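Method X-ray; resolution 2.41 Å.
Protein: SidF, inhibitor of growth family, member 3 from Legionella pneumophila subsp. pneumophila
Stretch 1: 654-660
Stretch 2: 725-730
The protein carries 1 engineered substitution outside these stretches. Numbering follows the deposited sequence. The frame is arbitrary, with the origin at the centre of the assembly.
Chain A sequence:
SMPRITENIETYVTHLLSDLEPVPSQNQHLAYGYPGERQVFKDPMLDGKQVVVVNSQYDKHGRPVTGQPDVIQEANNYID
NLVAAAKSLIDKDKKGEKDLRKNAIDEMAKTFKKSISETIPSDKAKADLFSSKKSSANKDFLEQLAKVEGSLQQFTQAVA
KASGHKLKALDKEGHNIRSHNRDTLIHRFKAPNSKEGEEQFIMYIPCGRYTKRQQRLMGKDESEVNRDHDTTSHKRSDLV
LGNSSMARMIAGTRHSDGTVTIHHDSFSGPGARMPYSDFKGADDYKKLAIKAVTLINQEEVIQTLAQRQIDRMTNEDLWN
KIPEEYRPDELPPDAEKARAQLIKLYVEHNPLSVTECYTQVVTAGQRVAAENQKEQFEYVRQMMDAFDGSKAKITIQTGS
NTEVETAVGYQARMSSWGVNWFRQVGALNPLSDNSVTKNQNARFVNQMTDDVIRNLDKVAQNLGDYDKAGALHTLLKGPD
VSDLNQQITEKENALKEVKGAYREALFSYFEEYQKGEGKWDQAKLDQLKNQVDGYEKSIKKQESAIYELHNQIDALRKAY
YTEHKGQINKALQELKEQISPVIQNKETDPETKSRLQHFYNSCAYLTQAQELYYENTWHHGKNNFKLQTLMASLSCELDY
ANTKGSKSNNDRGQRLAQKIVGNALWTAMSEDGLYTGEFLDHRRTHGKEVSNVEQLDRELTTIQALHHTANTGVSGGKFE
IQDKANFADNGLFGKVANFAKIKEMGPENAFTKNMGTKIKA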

# COMPACT_ATOMS: atom_id res chain seq x y z
N GLN A 654 -5.78 -0.64 -3.59
CA GLN A 654 -6.76 -0.49 -2.50
C GLN A 654 -7.60 -1.75 -2.25
O GLN A 654 -7.95 -2.07 -1.08
N ARG A 655 -7.99 -2.42 -3.32
CA ARG A 655 -8.77 -3.61 -3.17
C ARG A 655 -7.91 -4.77 -2.58
O ARG A 655 -8.40 -5.59 -1.80
N LEU A 656 -6.63 -4.85 -2.96
CA LEU A 656 -5.78 -5.79 -2.33
C LEU A 656 -5.66 -5.38 -0.83
O LEU A 656 -5.77 -6.27 0.06
N ALA A 657 -5.46 -4.09 -0.52
CA ALA A 657 -5.36 -3.68 0.90
C ALA A 657 -6.62 -4.07 1.69
O ALA A 657 -6.54 -4.47 2.88
N GLN A 658 -7.79 -4.03 1.02
CA GLN A 658 -9.07 -4.37 1.64
C GLN A 658 -9.10 -5.87 1.98
O GLN A 658 -9.58 -6.27 3.03
N LYS A 659 -8.65 -6.71 1.06
CA LYS A 659 -8.55 -8.14 1.32
C LYS A 659 -7.59 -8.42 2.50
O LYS A 659 -7.88 -9.23 3.39
N ILE A 660 -6.46 -7.71 2.58
CA ILE A 660 -5.48 -8.08 3.62
C ILE A 660 -5.96 -7.55 4.95
O ILE A 660 -5.85 -8.25 5.96
N ALA A 725 -19.03 -11.97 -6.38
CA ALA A 725 -19.08 -12.62 -5.10
C ALA A 725 -17.83 -12.37 -4.23
O ALA A 725 -17.85 -12.68 -3.02
N ASN A 726 -16.78 -11.80 -4.85
CA ASN A 726 -15.57 -11.32 -4.14
C ASN A 726 -15.69 -10.09 -3.27
O ASN A 726 -14.79 -9.88 -2.45
N PHE A 727 -16.77 -9.28 -3.44
CA PHE A 727 -16.89 -8.05 -2.68
C PHE A 727 -18.33 -7.76 -2.24
O PHE A 727 -19.30 -7.98 -2.98
N ALA A 728 -18.46 -7.25 -1.02
CA ALA A 728 -19.73 -6.81 -0.47
C ALA A 728 -20.34 -5.72 -1.33
O ALA A 728 -21.56 -5.68 -1.55
N ASP A 729 -19.52 -4.84 -1.88
CA ASP A 729 -20.08 -3.66 -2.57
C ASP A 729 -20.20 -3.89 -4.12
O ASP A 729 -19.68 -4.84 -4.68
N ASN A 730 -20.88 -3.00 -4.81
CA ASN A 730 -21.21 -3.25 -6.17
C ASN A 730 -20.42 -2.30 -7.14
O ASN A 730 -20.82 -2.16 -8.29

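Stretch 2 runs past one side of a helix that includes all of stretch 1. The two backbones stay well apart, with Lys659 CA and Phe727 CA, the nearest pair, 9.3 Å from each other. Long side chains from the helix therefore bridge the gap.

Ala725 is too far from the helix to take part. Asn726 contributes its backbone: Lys659 NZ donates a hydrogen bond to Asn726 O at 2.9 Å. The CA-to-CB bond of Lys659 points sideways, but its chain reaches across, with chi1 between wells at -114°, chi2 p and chi3 t. The Asn726 side chain (chi1 m) also points sideways, and its amide is hydrogen-bonded elsewhere in the structure.

Phe727 is the centre of the contact and has the largest area covered by the helix. Its CA-to-CB bond points toward stretch 1, with chi1 m and chi2 at -83°. Two cations lie over the ring, on opposite faces. Arg655 CZ is 4.5 Å from the ring centroid, and Lys659 NZ is 4.8 Å from it; both are cation-pi contacts. The aliphatic part of the lysine packs here too, with Lys659 CD 3.8 Å from Phe727 CE1. Gln658, extended with chi1 and chi2 both t, meets the ring at its edge.

Ala728 points sideways and makes no close contact with the helix.

Asp729 points toward the helix with chi1 p. Its OD1 accepts a hydrogen bond from Arg655 NH2 at 2.6 Å, part of a salt bridge. The carboxylate oxygen lies at the guanidinium edge, near its plane, where the N-H groups point. Arg655 bends through three m rotamers, chi1 to chi3, so one guanidinium serves both Phe727 and Asp729.

Asn730 points away, and the contact ends before it.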

# COMPACT_ATOMS: atom_id res chain seq x y z
CB GLN A 654 -7.78 0.64 -2.81
CG GLN A 654 -7.20 2.03 -2.71
CD GLN A 654 -6.37 2.14 -1.45
OE1 GLN A 654 -6.89 2.14 -0.35
NE2 GLN A 654 -5.07 2.19 -1.62
CB ARG A 655 -9.41 -4.09 -4.47
CG ARG A 655 -10.24 -3.16 -5.36
CD ARG A 655 -11.38 -2.22 -4.87
NE ARG A 655 -12.39 -2.75 -4.05
CZ ARG A 655 -13.73 -2.57 -4.15
NH1 ARG A 655 -14.32 -1.90 -5.11
NH2 ARG A 655 -14.52 -3.12 -3.21
CB LEU A 656 -4.42 -5.84 -3.03
CG LEU A 656 -3.48 -6.82 -2.36
CD1 LEU A 656 -3.87 -8.34 -2.42
CD2 LEU A 656 -2.13 -6.54 -2.95
CB ALA A 657 -5.04 -2.18 1.05
CB GLN A 658 -10.24 -4.08 0.66
CG GLN A 658 -11.57 -4.76 1.05
CD GLN A 658 -12.83 -4.46 0.12
OE1 GLN A 658 -13.92 -5.06 0.33
NE2 GLN A 658 -12.70 -3.60 -0.86
CB LYS A 659 -8.07 -8.81 0.02
CG LYS A 659 -9.06 -9.74 -0.65
CD LYS A 659 -10.30 -9.11 -1.18
CE LYS A 659 -11.21 -10.13 -1.88
NZ LYS A 659 -12.34 -10.74 -1.06
CB ILE A 660 -4.12 -7.43 3.31
CG1 ILE A 660 -3.52 -8.09 2.08
CG2 ILE A 660 -3.18 -7.54 4.48
CD1 ILE A 660 -2.62 -7.15 1.31
CB ALA A 725 -19.32 -14.09 -5.34
CB ASN A 726 -14.39 -11.08 -5.09
CG ASN A 726 -13.84 -12.39 -5.67
OD1 ASN A 726 -13.99 -13.43 -5.05
ND2 ASN A 726 -13.18 -12.32 -6.86
CB PHE A 727 -16.34 -6.90 -3.53
CG PHE A 727 -14.85 -7.00 -3.78
CD1 PHE A 727 -13.95 -6.56 -2.85
CD2 PHE A 727 -14.36 -7.54 -4.98
CE1 PHE A 727 -12.58 -6.67 -3.09
CE2 PHE A 727 -13.02 -7.62 -5.24
CZ PHE A 727 -12.12 -7.21 -4.27
CB ALA A 728 -19.53 -6.31 0.93
CB ASP A 729 -19.23 -2.44 -2.32
CG ASP A 729 -17.96 -2.49 -3.12
OD1 ASP A 729 -17.11 -3.32 -2.74
OD2 ASP A 729 -17.84 -1.82 -4.19
CB ASN A 730 -22.69 -3.02 -6.30
CG ASN A 730 -23.14 -1.55 -5.99
OD1 ASN A 730 -22.34 -0.63 -5.86
ND2 ASN A 730 -24.45 -1.33 -5.94